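Local coordinates for protein guanine nucleotide exchange factor SRM1 (Saccharomyces cerevisiae, PDB 3OF7) that acts as a guanine nucleotide exchange factor that promotes replacement of GDP by GTP on the Ran-type GTPases GSP1 and GSP2, and binds chromatin, at residues A[17-22]-A[206-211]; A[67-72]-A[87-92]; A[228-233]-A[243-248]. All coordinates share one frame; numbering follows the deposited sequence.

Interaction 1: residues A[17-22]-A[206-211]; sequences EDYKHM and IVQLAP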
ATOM      1  N   GLU A  17      11.275 -10.953 -11.234  1.00 24.84           N
ATOM      2  CA  GLU A  17      11.436  -9.964 -12.308  1.00 24.50           C
ATOM      3  C   GLU A  17      10.123  -9.363 -12.832  1.00 24.00           C
ATOM      4  O   GLU A  17      10.098  -8.201 -13.246  1.00 23.96           O
ATOM      5  CB  GLU A  17      12.221 -10.573 -13.477  1.00 24.72           C
ATOM      6  N   ASP A  18       9.038 -10.141 -12.813  1.00 23.20           N
ATOM      7  CA  ASP A  18       7.744  -9.672 -13.330  1.00 22.76           C
ATOM      8  C   ASP A  18       7.193  -8.468 -12.562  1.00 22.40           C
ATOM      9  O   ASP A  18       6.330  -7.756 -13.072  1.00 21.94           O
ATOM     10  CB  ASP A  18       6.688 -10.780 -13.281  1.00 22.85           C
ATOM     11  CG  ASP A  18       7.108 -12.044 -14.021  1.00 24.37           C
ATOM     12  OD1 ASP A  18       8.096 -12.021 -14.789  1.00 25.31           O
ATOM     13  OD2 ASP A  18       6.430 -13.068 -13.824  1.00 25.51           O
ATOM     14  N   TYR A  19       7.677  -8.269 -11.337  1.00 22.02           N
ATOM     15  CA  TYR A  19       7.137  -7.255 -10.416  1.00 22.10           C
ATOM     16  C   TYR A  19       8.075  -6.071 -10.184  1.00 22.23           C
ATOM     17  O   TYR A  19       7.664  -5.055  -9.614  1.00 22.01           O
ATOM     18  CB  TYR A  19       6.776  -7.908  -9.065  1.00 22.08           C
ATOM     19  CG  TYR A  19       5.929  -9.149  -9.235  1.00 21.74           C
ATOM     20  CD1 TYR A  19       6.515 -10.415  -9.239  1.00 22.79           C
ATOM     21  CD2 TYR A  19       4.550  -9.052  -9.442  1.00 21.37           C
ATOM     22  CE1 TYR A  19       5.747 -11.555  -9.431  1.00 22.12           C
ATOM     23  CE2 TYR A  19       3.768 -10.189  -9.628  1.00 22.04           C
ATOM     24  CZ  TYR A  19       4.381 -11.439  -9.623  1.00 21.88           C
ATOM     25  OH  TYR A  19       3.633 -12.574  -9.808  1.00 21.80           O
ATOM     26  N   LYS A  20       9.326  -6.187 -10.624  1.00 22.56           N
ATOM     27  CA  LYS A  20      10.328  -5.174 -10.275  1.00 23.13           C
ATOM     28  C   LYS A  20       9.985  -3.754 -10.737  1.00 23.02           C
ATOM     29  O   LYS A  20      10.279  -2.802 -10.028  1.00 22.92           O
ATOM     30  CB  LYS A  20      11.758  -5.595 -10.675  1.00 23.71           C
ATOM     31  CG  LYS A  20      12.121  -5.473 -12.141  1.00 25.26           C
ATOM     32  CD  LYS A  20      13.650  -5.606 -12.320  1.00 27.57           C
ATOM     33  CE  LYS A  20      14.085  -5.164 -13.713  1.00 28.23           C
ATOM     34  NZ  LYS A  20      15.521  -5.487 -13.980  1.00 29.16           N
ATOM     35  N   HIS A  21       9.345  -3.617 -11.898  1.00 23.11           N
ATOM     36  CA  HIS A  21       8.940  -2.296 -12.396  1.00 23.46           C
ATOM     37  C   HIS A  21       7.981  -1.570 -11.443  1.00 23.20           C
ATOM     38  O   HIS A  21       7.983  -0.348 -11.374  1.00 23.25           O
ATOM     39  CB  HIS A  21       8.320  -2.391 -13.794  1.00 23.76           C
ATOM     40  N   MET A  22       7.172  -2.330 -10.706  1.00 22.70           N
ATOM     41  CA  MET A  22       6.242  -1.750  -9.744  1.00 22.41           C
ATOM     42  C   MET A  22       6.930  -1.253  -8.482  1.00 21.52           C
ATOM     43  O   MET A  22       6.452  -0.307  -7.845  1.00 21.47           O
ATOM     44  CB  MET A  22       5.158  -2.761  -9.345  1.00 23.00           C
ATOM     45  CG  MET A  22       4.122  -3.056 -10.416  0.90 24.65           C
ATOM     46  SD  MET A  22       2.770  -4.041  -9.727  1.00 31.20           S
ATOM     47  CE  MET A  22       3.643  -5.549  -9.360  1.00 23.61           C
ATOM     48  N   ILE A 206       9.061 -17.299  -3.023  1.00 21.70           N
ATOM     49  CA  ILE A 206       8.091 -16.212  -2.913  1.00 20.26           C
ATOM     50  C   ILE A 206       8.489 -15.115  -3.905  1.00 19.34           C
ATOM     51  O   ILE A 206       9.668 -14.769  -4.008  1.00 19.34           O
ATOM     52  CB  ILE A 206       8.028 -15.664  -1.471  1.00 20.17           C
ATOM     53  CG1 ILE A 206       7.680 -16.796  -0.487  1.00 19.91           C
ATOM     54  CG2 ILE A 206       7.029 -14.485  -1.377  1.00 19.22           C
ATOM     55  CD1 ILE A 206       6.430 -17.625  -0.892  1.00 19.73           C
ATOM     56  N   VAL A 207       7.509 -14.596  -4.638  1.00 18.52           N
ATOM     57  CA  VAL A 207       7.760 -13.619  -5.707  1.00 17.72           C
ATOM     58  C   VAL A 207       7.136 -12.235  -5.455  1.00 17.01           C
ATOM     59  O   VAL A 207       7.579 -11.235  -6.031  1.00 16.40           O
ATOM     60  CB  VAL A 207       7.301 -14.156  -7.089  1.00 17.57           C
ATOM     61  CG1 VAL A 207       8.026 -15.465  -7.427  1.00 19.10           C
ATOM     62  CG2 VAL A 207       5.771 -14.338  -7.148  1.00 18.07           C
ATOM     63  N   GLN A 208       6.118 -12.178  -4.594  1.00 15.92           N
ATOM     64  CA  GLN A 208       5.404 -10.923  -4.340  1.00 15.09           C
ATOM     65  C   GLN A 208       4.749 -10.875  -2.963  1.00 14.80           C
ATOM     66  O   GLN A 208       4.278 -11.899  -2.452  1.00 14.47           O
ATOM     67  CB  GLN A 208       4.345 -10.671  -5.411  1.00 15.33           C
ATOM     68  CG  GLN A 208       3.865  -9.217  -5.457  1.00 16.15           C
ATOM     69  CD  GLN A 208       2.577  -9.024  -6.219  1.00 17.57           C
ATOM     70  OE1 GLN A 208       1.922  -9.984  -6.638  1.00 19.56           O
ATOM     71  NE2 GLN A 208       2.196  -7.767  -6.401  1.00 20.31           N
ATOM     72  N   LEU A 209       4.712  -9.674  -2.392  1.00 14.13           N
ATOM     73  CA  LEU A 209       4.058  -9.429  -1.104  1.00 14.11           C
ATOM     74  C   LEU A 209       2.847  -8.522  -1.286  1.00 13.80           C
ATOM     75  O   LEU A 209       2.816  -7.714  -2.220  1.00 14.21           O
ATOM     76  CB  LEU A 209       5.038  -8.777  -0.125  1.00 13.80           C
ATOM     77  CG  LEU A 209       6.459  -9.336  -0.015  1.00 14.32           C
ATOM     78  CD1 LEU A 209       7.318  -8.458   0.887  1.00 15.64           C
ATOM     79  CD2 LEU A 209       6.456 -10.771   0.519  1.00 15.46           C
ATOM     80  N   ALA A 210       1.856  -8.655  -0.405  1.00 13.17           N
ATOM     81  CA  ALA A 210       0.750  -7.679  -0.343  1.00 12.79           C
ATOM     82  C   ALA A 210       0.324  -7.453   1.114  1.00 12.62           C
ATOM     83  O   ALA A 210      -0.358  -8.306   1.696  1.00 12.63           O
ATOM     84  CB  ALA A 210      -0.439  -8.139  -1.195  1.00 12.73           C
ATOM     85  N   PRO A 211       0.741  -6.315   1.711  1.00 12.51           N
ATOM     86  CA  PRO A 211       0.411  -6.027   3.106  1.00 12.33           C
ATOM     87  C   PRO A 211      -0.991  -5.465   3.309  1.00 12.53           C
ATOM     88  O   PRO A 211      -1.472  -4.660   2.507  1.00 12.28           O
ATOM     89  CB  PRO A 211       1.445  -4.973   3.506  1.00 12.35           C
ATOM     90  CG  PRO A 211       1.789  -4.272   2.222  1.00 11.89           C
ATOM     91  CD  PRO A 211       1.670  -5.316   1.140  1.00 12.17           C
TER

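Interaction 2: residues A[67-72]-A[87-92]; sequences AKIISF and NVWSWG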
ATOM      1  N   ALA A  67      21.715   8.889   0.523  1.00 21.94           N
ATOM      2  CA  ALA A  67      20.840   7.782   0.927  1.00 20.98           C
ATOM      3  C   ALA A  67      20.503   6.907  -0.280  1.00 20.07           C
ATOM      4  O   ALA A  67      20.491   5.687  -0.175  1.00 19.99           O
ATOM      5  CB  ALA A  67      19.579   8.297   1.598  1.00 21.02           C
ATOM      6  N   LYS A  68      20.255   7.538  -1.424  1.00 19.08           N
ATOM      7  CA  LYS A  68      20.014   6.832  -2.695  1.00 18.42           C
ATOM      8  C   LYS A  68      18.874   5.815  -2.598  1.00 17.42           C
ATOM      9  O   LYS A  68      19.007   4.640  -2.986  1.00 16.45           O
ATOM     10  CB  LYS A  68      21.294   6.171  -3.232  1.00 19.05           C
ATOM     11  CG  LYS A  68      22.454   7.152  -3.450  1.00 20.92           C
ATOM     12  CD  LYS A  68      23.692   6.439  -3.989  1.00 24.13           C
ATOM     13  CE  LYS A  68      24.808   7.431  -4.319  0.90 26.70           C
ATOM     14  NZ  LYS A  68      26.087   6.721  -4.642  1.00 28.56           N
ATOM     15  N   ILE A  69      17.745   6.290  -2.089  1.00 15.99           N
ATOM     16  CA  ILE A  69      16.545   5.470  -1.971  1.00 14.75           C
ATOM     17  C   ILE A  69      15.979   5.140  -3.356  1.00 14.93           C
ATOM     18  O   ILE A  69      15.812   6.032  -4.195  1.00 14.32           O
ATOM     19  CB  ILE A  69      15.480   6.178  -1.105  1.00 14.77           C
ATOM     20  CG1 ILE A  69      16.025   6.456   0.310  1.00 14.93           C
ATOM     21  CG2 ILE A  69      14.166   5.364  -1.070  1.00 13.12           C
ATOM     22  CD1 ILE A  69      16.601   5.213   1.045  1.00 15.65           C
ATOM     23  N   ILE A  70      15.700   3.853  -3.587  1.00 14.40           N
ATOM     24  CA  ILE A  70      15.117   3.394  -4.852  1.00 14.79           C
ATOM     25  C   ILE A  70      13.775   2.647  -4.698  1.00 14.20           C
ATOM     26  O   ILE A  70      13.169   2.249  -5.691  1.00 14.90           O
ATOM     27  CB  ILE A  70      16.126   2.524  -5.656  1.00 15.08           C
ATOM     28  CG1 ILE A  70      16.797   1.481  -4.759  1.00 16.72           C
ATOM     29  CG2 ILE A  70      17.208   3.407  -6.274  1.00 14.65           C
ATOM     30  CD1 ILE A  70      16.021   0.202  -4.562  1.00 17.78           C
ATOM     31  N   SER A  71      13.323   2.452  -3.458  1.00 13.94           N
ATOM     32  CA  SER A  71      12.007   1.836  -3.203  1.00 13.27           C
ATOM     33  C   SER A  71      11.531   2.227  -1.822  1.00 12.55           C
ATOM     34  O   SER A  71      12.327   2.526  -0.954  1.00 12.68           O
ATOM     35  CB  SER A  71      12.086   0.303  -3.253  1.00 13.21           C
ATOM     36  OG  SER A  71      10.777  -0.271  -3.373  1.00 12.91           O
ATOM     37  N   PHE A  72      10.228   2.182  -1.614  1.00 12.79           N
ATOM     38  CA  PHE A  72       9.696   2.298  -0.257  1.00 12.47           C
ATOM     39  C   PHE A  72       8.336   1.633  -0.141  1.00 12.22           C
ATOM     40  O   PHE A  72       7.646   1.428  -1.140  1.00 12.77           O
ATOM     41  CB  PHE A  72       9.680   3.765   0.233  1.00 12.42           C
ATOM     42  CG  PHE A  72       8.871   4.695  -0.636  1.00 12.30           C
ATOM     43  CD1 PHE A  72       7.485   4.773  -0.496  1.00 12.50           C
ATOM     44  CD2 PHE A  72       9.498   5.494  -1.599  1.00 12.60           C
ATOM     45  CE1 PHE A  72       6.722   5.628  -1.297  1.00 11.40           C
ATOM     46  CE2 PHE A  72       8.746   6.365  -2.404  1.00 12.67           C
ATOM     47  CZ  PHE A  72       7.349   6.423  -2.253  1.00 11.94           C
ATOM     48  N   ASN A  87      20.260  -1.735   1.668  1.00 18.64           N
ATOM     49  CA  ASN A  87      19.997  -1.482   3.089  1.00 18.70           C
ATOM     50  C   ASN A  87      18.537  -1.095   3.259  1.00 18.14           C
ATOM     51  O   ASN A  87      17.973  -0.406   2.407  1.00 17.32           O
ATOM     52  CB  ASN A  87      20.868  -0.360   3.646  1.00 18.68           C
ATOM     53  CG  ASN A  87      22.332  -0.744   3.750  1.00 21.35           C
ATOM     54  OD1 ASN A  87      22.710  -1.671   4.479  1.00 21.86           O
ATOM     55  ND2 ASN A  87      23.167  -0.016   3.029  0.90 22.77           N
ATOM     56  N   VAL A  88      17.944  -1.540   4.364  1.00 17.85           N
ATOM     57  CA  VAL A  88      16.571  -1.193   4.709  1.00 17.38           C
ATOM     58  C   VAL A  88      16.533  -0.059   5.733  1.00 17.27           C
ATOM     59  O   VAL A  88      17.119  -0.163   6.823  1.00 17.97           O
ATOM     60  CB  VAL A  88      15.781  -2.428   5.228  1.00 17.53           C
ATOM     61  CG1 VAL A  88      14.331  -2.063   5.545  1.00 16.58           C
ATOM     62  CG2 VAL A  88      15.832  -3.569   4.209  1.00 17.46           C
ATOM     63  N   TRP A  89      15.859   1.025   5.362  1.00 16.61           N
ATOM     64  CA  TRP A  89      15.646   2.168   6.233  1.00 16.60           C
ATOM     65  C   TRP A  89      14.223   2.080   6.782  1.00 16.30           C
ATOM     66  O   TRP A  89      13.326   1.557   6.116  1.00 16.14           O
ATOM     67  CB  TRP A  89      15.762   3.467   5.444  1.00 16.51           C
ATOM     68  CG  TRP A  89      17.104   3.753   4.820  1.00 17.46           C
ATOM     69  CD1 TRP A  89      17.746   3.027   3.851  1.00 18.83           C
ATOM     70  CD2 TRP A  89      17.945   4.872   5.107  1.00 18.93           C
ATOM     71  NE1 TRP A  89      18.949   3.625   3.527  1.00 18.15           N
ATOM     72  CE2 TRP A  89      19.090   4.761   4.281  1.00 19.92           C
ATOM     73  CE3 TRP A  89      17.851   5.954   5.993  1.00 19.38           C
ATOM     74  CZ2 TRP A  89      20.137   5.696   4.320  1.00 20.70           C
ATOM     75  CZ3 TRP A  89      18.882   6.888   6.018  1.00 20.41           C
ATOM     76  CH2 TRP A  89      20.011   6.750   5.191  1.00 20.81           C
ATOM     77  N   SER A  90      14.016   2.630   7.976  1.00 16.32           N
ATOM     78  CA  SER A  90      12.688   2.635   8.590  1.00 16.19           C
ATOM     79  C   SER A  90      12.473   3.884   9.430  1.00 16.10           C
ATOM     80  O   SER A  90      13.427   4.476   9.957  1.00 15.81           O
ATOM     81  CB  SER A  90      12.508   1.393   9.472  1.00 16.63           C
ATOM     82  OG  SER A  90      13.383   1.441  10.589  1.00 17.06           O
ATOM     83  N   TRP A  91      11.212   4.289   9.533  1.00 15.56           N
ATOM     84  CA  TRP A  91      10.803   5.344  10.455  1.00 15.91           C
ATOM     85  C   TRP A  91       9.317   5.211  10.730  1.00 15.73           C
ATOM     86  O   TRP A  91       8.589   4.592   9.951  1.00 15.05           O
ATOM     87  CB  TRP A  91      11.141   6.738   9.907  1.00 15.89           C
ATOM     88  CG  TRP A  91      10.346   7.157   8.698  1.00 17.08           C
ATOM     89  CD1 TRP A  91       9.170   7.842   8.699  1.00 16.45           C
ATOM     90  CD2 TRP A  91      10.686   6.944   7.320  1.00 17.16           C
ATOM     91  NE1 TRP A  91       8.750   8.063   7.413  1.00 17.61           N
ATOM     92  CE2 TRP A  91       9.660   7.519   6.545  1.00 16.38           C
ATOM     93  CE3 TRP A  91      11.750   6.304   6.666  1.00 17.07           C
ATOM     94  CZ2 TRP A  91       9.666   7.492   5.144  1.00 17.14           C
ATOM     95  CZ3 TRP A  91      11.754   6.275   5.272  1.00 17.37           C
ATOM     96  CH2 TRP A  91      10.716   6.857   4.531  1.00 17.41           C
ATOM     97  N   GLY A  92       8.879   5.787  11.844  1.00 16.07           N
ATOM     98  CA  GLY A  92       7.496   5.685  12.280  1.00 16.94           C
ATOM     99  C   GLY A  92       7.403   5.100  13.673  1.00 17.91           C
ATOM    100  O   GLY A  92       8.355   5.182  14.463  1.00 17.91           O
TER

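Interaction 3: residues A[228-233]-A[243-248]; sequences WGNGQQ and RFRLKT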
ATOM      1  N   TRP A 228      -1.121 -14.582   6.323  1.00 16.37           N
ATOM      2  CA  TRP A 228      -0.546 -14.617   7.664  1.00 16.04           C
ATOM      3  C   TRP A 228      -1.000 -13.386   8.451  1.00 16.28           C
ATOM      4  O   TRP A 228      -0.890 -12.255   7.964  1.00 15.94           O
ATOM      5  CB  TRP A 228       0.984 -14.655   7.547  1.00 15.77           C
ATOM      6  CG  TRP A 228       1.807 -14.678   8.826  1.00 15.66           C
ATOM      7  CD1 TRP A 228       1.459 -15.204  10.048  1.00 16.62           C
ATOM      8  CD2 TRP A 228       3.153 -14.207   8.964  1.00 15.83           C
ATOM      9  NE1 TRP A 228       2.502 -15.056  10.943  1.00 15.83           N
ATOM     10  CE2 TRP A 228       3.553 -14.451  10.302  1.00 15.16           C
ATOM     11  CE3 TRP A 228       4.058 -13.583   8.089  1.00 15.16           C
ATOM     12  CZ2 TRP A 228       4.818 -14.092  10.784  1.00 16.43           C
ATOM     13  CZ3 TRP A 228       5.319 -13.235   8.568  1.00 16.06           C
ATOM     14  CH2 TRP A 228       5.685 -13.480   9.906  1.00 15.76           C
ATOM     15  N   GLY A 229      -1.509 -13.613   9.663  1.00 16.17           N
ATOM     16  CA  GLY A 229      -1.842 -12.521  10.578  1.00 16.19           C
ATOM     17  C   GLY A 229      -3.238 -12.643  11.157  1.00 17.03           C
ATOM     18  O   GLY A 229      -3.765 -13.755  11.303  1.00 15.96           O
ATOM     19  N   ASN A 230      -3.843 -11.503  11.489  1.00 16.36           N
ATOM     20  CA  ASN A 230      -5.218 -11.495  11.983  1.00 16.71           C
ATOM     21  C   ASN A 230      -6.198 -11.992  10.925  1.00 16.71           C
ATOM     22  O   ASN A 230      -5.984 -11.788   9.732  1.00 16.50           O
ATOM     23  CB  ASN A 230      -5.612 -10.097  12.472  1.00 16.41           C
ATOM     24  CG  ASN A 230      -6.913 -10.103  13.277  1.00 17.79           C
ATOM     25  OD1 ASN A 230      -7.171 -11.026  14.047  1.00 16.51           O
ATOM     26  ND2 ASN A 230      -7.731  -9.068  13.098  1.00 15.57           N
ATOM     27  N   GLY A 231      -7.264 -12.664  11.363  1.00 16.73           N
ATOM     28  CA  GLY A 231      -8.213 -13.268  10.441  1.00 17.33           C
ATOM     29  C   GLY A 231      -9.673 -13.003  10.752  1.00 17.97           C
ATOM     30  O   GLY A 231     -10.552 -13.667  10.206  1.00 18.21           O
ATOM     31  N   GLN A 232      -9.932 -12.018  11.609  1.00 18.44           N
ATOM     32  CA  GLN A 232     -11.300 -11.741  12.090  1.00 19.39           C
ATOM     33  C   GLN A 232     -12.265 -11.274  10.999  1.00 19.47           C
ATOM     34  O   GLN A 232     -13.486 -11.339  11.180  1.00 19.74           O
ATOM     35  CB  GLN A 232     -11.272 -10.717  13.224  1.00 19.66           C
ATOM     36  CG  GLN A 232     -10.507 -11.175  14.451  1.00 20.93           C
ATOM     37  CD  GLN A 232     -10.360 -10.083  15.497  1.00 23.89           C
ATOM     38  OE1 GLN A 232      -9.808  -9.006  15.230  1.00 24.60           O
ATOM     39  NE2 GLN A 232     -10.843 -10.361  16.708  1.00 25.49           N
ATOM     40  N   GLN A 233     -11.719 -10.787   9.886  1.00 18.97           N
ATOM     41  CA  GLN A 233     -12.522 -10.315   8.762  1.00 19.58           C
ATOM     42  C   GLN A 233     -12.456 -11.266   7.557  1.00 19.30           C
ATOM     43  O   GLN A 233     -12.772 -10.867   6.431  1.00 19.31           O
ATOM     44  CB  GLN A 233     -12.085  -8.900   8.337  1.00 19.65           C
ATOM     45  CG  GLN A 233     -12.391  -7.788   9.347  1.00 21.66           C
ATOM     46  CD  GLN A 233     -11.425  -7.755  10.524  1.00 23.05           C
ATOM     47  OE1 GLN A 233     -10.229  -8.011  10.376  1.00 25.32           O
ATOM     48  NE2 GLN A 233     -11.942  -7.432  11.696  1.00 25.23           N
ATOM     49  N   ARG A 243      -9.682 -20.402  19.427  1.00 21.02           N
ATOM     50  CA  ARG A 243      -8.598 -21.154  20.056  1.00 20.77           C
ATOM     51  C   ARG A 243      -7.525 -21.634  19.076  1.00 21.05           C
ATOM     52  O   ARG A 243      -6.512 -22.182  19.505  1.00 21.41           O
ATOM     53  CB  ARG A 243      -9.133 -22.325  20.907  1.00 21.09           C
ATOM     54  CG  ARG A 243      -9.647 -23.513  20.119  1.00 19.84           C
ATOM     55  CD  ARG A 243     -10.246 -24.525  21.092  1.00 21.26           C
ATOM     56  NE  ARG A 243     -10.766 -25.710  20.421  1.00 20.84           N
ATOM     57  CZ  ARG A 243     -11.984 -25.792  19.901  1.00 21.99           C
ATOM     58  NH1 ARG A 243     -12.800 -24.742  19.953  1.00 22.26           N
ATOM     59  NH2 ARG A 243     -12.380 -26.918  19.314  1.00 22.74           N
ATOM     60  N   PHE A 244      -7.756 -21.437  17.776  1.00 20.90           N
ATOM     61  CA  PHE A 244      -6.773 -21.792  16.741  1.00 20.82           C
ATOM     62  C   PHE A 244      -6.048 -20.567  16.143  1.00 21.00           C
ATOM     63  O   PHE A 244      -5.211 -20.711  15.249  1.00 20.57           O
ATOM     64  CB  PHE A 244      -7.433 -22.628  15.631  1.00 21.13           C
ATOM     65  CG  PHE A 244      -8.005 -23.946  16.114  1.00 22.29           C
ATOM     66  CD1 PHE A 244      -7.169 -25.017  16.408  1.00 23.68           C
ATOM     67  CD2 PHE A 244      -9.380 -24.107  16.275  1.00 22.83           C
ATOM     68  CE1 PHE A 244      -7.694 -26.239  16.862  1.00 24.30           C
ATOM     69  CE2 PHE A 244      -9.915 -25.320  16.726  1.00 24.81           C
ATOM     70  CZ  PHE A 244      -9.069 -26.385  17.022  1.00 24.55           C
ATOM     71  N   ARG A 245      -6.349 -19.377  16.663  1.00 20.74           N
ATOM     72  CA  ARG A 245      -5.770 -18.127  16.138  1.00 21.01           C
ATOM     73  C   ARG A 245      -4.260 -17.998  16.336  1.00 20.82           C
ATOM     74  O   ARG A 245      -3.587 -17.358  15.531  1.00 21.72           O
ATOM     75  CB  ARG A 245      -6.500 -16.907  16.706  1.00 20.58           C
ATOM     76  CG  ARG A 245      -7.912 -16.763  16.155  1.00 21.33           C
ATOM     77  CD  ARG A 245      -8.664 -15.649  16.845  1.00 22.59           C
ATOM     78  NE  ARG A 245      -8.194 -14.328  16.445  1.00 22.41           N
ATOM     79  CZ  ARG A 245      -8.293 -13.237  17.205  1.00 23.91           C
ATOM     80  NH1 ARG A 245      -8.831 -13.307  18.421  1.00 23.07           N
ATOM     81  NH2 ARG A 245      -7.839 -12.072  16.752  1.00 22.61           N
ATOM     82  N   LEU A 246      -3.722 -18.592  17.394  1.00 20.70           N
ATOM     83  CA  LEU A 246      -2.279 -18.580  17.582  1.00 21.37           C
ATOM     84  C   LEU A 246      -1.620 -19.857  17.057  1.00 21.90           C
ATOM     85  O   LEU A 246      -0.523 -19.804  16.492  1.00 21.45           O
ATOM     86  CB  LEU A 246      -1.898 -18.324  19.046  1.00 21.48           C
ATOM     87  CG  LEU A 246      -2.133 -16.908  19.589  1.00 21.55           C
ATOM     88  CD1 LEU A 246      -1.778 -16.820  21.073  1.00 20.27           C
ATOM     89  CD2 LEU A 246      -1.355 -15.863  18.797  1.00 21.57           C
ATOM     90  N   LYS A 247      -2.294 -20.994  17.234  1.00 22.19           N
ATOM     91  CA  LYS A 247      -1.798 -22.276  16.714  1.00 22.56           C
ATOM     92  C   LYS A 247      -1.520 -22.205  15.214  1.00 22.48           C
ATOM     93  O   LYS A 247      -0.597 -22.860  14.720  1.00 22.77           O
ATOM     94  CB  LYS A 247      -2.783 -23.411  17.017  1.00 22.64           C
ATOM     95  CG  LYS A 247      -2.777 -23.880  18.476  1.00 23.72           C
ATOM     96  CD  LYS A 247      -3.963 -24.834  18.748  1.00 25.71           C
ATOM     97  CE  LYS A 247      -4.106 -25.139  20.243  1.00 27.52           C
ATOM     98  NZ  LYS A 247      -5.353 -25.912  20.546  1.00 29.55           N
ATOM     99  N   THR A 248      -2.307 -21.392  14.502  1.00 21.86           N
ATOM    100  CA  THR A 248      -2.212 -21.307  13.045  1.00 21.11           C
ATOM    101  C   THR A 248      -1.691 -19.945  12.545  1.00 20.34           C
ATOM    102  O   THR A 248      -1.884 -19.602  11.384  1.00 20.42           O
ATOM    103  CB  THR A 248      -3.558 -21.627  12.355  1.00 21.22           C
ATOM    104  OG1 THR A 248      -4.513 -20.590  12.633  1.00 21.28           O
ATOM    105  CG2 THR A 248      -4.119 -22.993  12.808  1.00 21.70           C
TER
HETATM  106  O   HOH W   1      -2.178 -16.292  10.425  1.00 18.17           O
HETATM  107  O   HOH W   2      -7.901 -14.363  13.635  1.00 15.90           O

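Interaction 1: residues A[17-22]-A[206-211]
Y19 lays one face of its ring on Q208. The methylene CB of Q208 stands 4.1 Å from the centroid of the Y19 ring and 3° off its normal, a CH-pi contact over the middle of the face. Beyond CB the Q208 chain runs extended, with CG anti to the backbone N (chi1 -163°), which carries its amide out over the CD2/CE2 rim of the same face, the two planes 22° apart. OE1 of Q208 is 3.5 Å from CE2 of Y19. On the other flank of the phenol, CG2 of V207 touches CE1 of Y19 at 3.6 Å, and the V207 carbonyl O lies 3.5 Å from CD1 of Y19, approaching obliquely. Y19, V207 and Q208, all buried, make the dense part of the contact. It thins toward M22, whose CE meets Q208 NE2 at 4.0 Å and lies in the plane of the Y19 ring at its edge. Looser still is the exposed side of 17-22, with K20 and the carboxylate end of D18. CB of D18 rests toward the rim of the ring face opposite Q208. The polar ends are held beyond the pair: Y19 OH is hydrogen-bonded to K260 O, while Q208 OE1 accepts from I262 N and its NE2 donates to Y23 OH. A valine in place of Y19 would probably open a gap over Q208 CB and beside V207 CG2, and leave K260 O without its phenol partner. On the first strand of a propeller blade, a classic beta bulge sets V207 and Q208 opposite the single residue L219. The N-terminal turn packs against this bulged edge strand, 206-211, with L219 of strand 215-220 touching Y19 and the adjacent blade's strand 259-264 supplying Y261, which touches M22 and Q208.

Interaction 2: residues A[67-72]-A[87-92]
W89 reaches from strand 88-92 across to A67 and I69, and every close side-chain contact between the two segments is made by its indole. At CB the side chain already heads toward 67-72; CG, set beside the backbone N and anti to the carbonyl carbon (chi1 -63°), begins the ring on which the I69 methyl rests. CD1 of W89 is the indole atom nearest I69, 3.7 Å from the methyl CD1 of that residue. NE1 follows at 3.8 Å from I69 CD1, and it spends its N-H on D83 OD2. The methyl sits over the face of the five-membered ring, 3.8 Å from its centroid and 15° off the normal, a CH-pi contact.

I69-F72 and V88-G92 lie on the first and third strands of one four-stranded antiparallel blade of the RCC1 seven-bladed beta-propeller, with strand 78-83 between them and A67 in the loop leading in. The blade draws on two sequence repeats, since 67-72 falls in the first RCC1 repeat and 87-92 in the second. The indole of W89 spans the width of the middle strand to reach A67 and I69. I69 also touches A81 of that strand, and its own strand carries a bulge at I70-S71, across from L82.

Farther out along the indole, on the benzo ring, CZ2 of W89 lies 3.8 Å from CB of A67, and CH2 of W89, one atom on, is 3.9 Å from the same methyl, which approaches obliquely. L62 and K135 add further contacts to W89 from a loop and from strand 134-135.

Interaction 3: residues A[228-233]-A[243-248]
R245 meets N230 and Q232 with its guanidinium, by an edge and by a face. At the edge, NH2 of R245 donates to OD1 of N230 over 3.0 Å with an N-H...O angle of 150°; OD1 lies near the guanidinium plane, while the donor is tilted from the carbonyl plane of N230. Over one face, displaced toward NH2, lies the end of Q232, its amide only 13° from parallel with the guanidinium, and its CD 3.4 Å from R245 NH2. A bend at chi3 (73°) in an otherwise extended R245 chain presents the group this way.

N230 and Q232 are themselves linked: ND2 of N230 donates to Q232 OE1 at 3.0 Å. One water also joins the segments, accepting from R245 NE at 2.8 Å and from the backbone N of G231 at 2.9 Å. Farther out, E242 forms a salt bridge with R245 NH1, and Q232 is fixed by N178 N at OE1 and by E179 at NE2. C177 and L182, from the neighbouring strands 169-177 and 180-183, pack against R245.

With NE, NH1 and NH2 directed to a water, a carboxylate and an amide oxygen, the cation is bonded around its rim, and E242 probably offsets its charge, while the neutral Q232 amide lies nearly parallel above the NH2 side.

Interactions 1 and 3 reach the same blade at different strands: 206-211 is its first strand and 228-229 ends its third, yet their centres lie about 25 Å apart and their nearest atoms about 7 Å. Interaction 2 belongs to a different blade, its centre about 17 Å from that of interaction 1, and is nested in the chain loop that interaction 1 closes. Y23, just after 17-22, bridges these two: its OH accepts from Q208, and its carbonyl O accepts from the S71 hydroxyl. Interactions 2 and 3, about 30 Å apart between centres, lie in separate blades, interaction 2 within its sheet and interaction 3 in the loop region after strand 225-229, whereas interaction 1 fastens the N-terminal segment to the propeller.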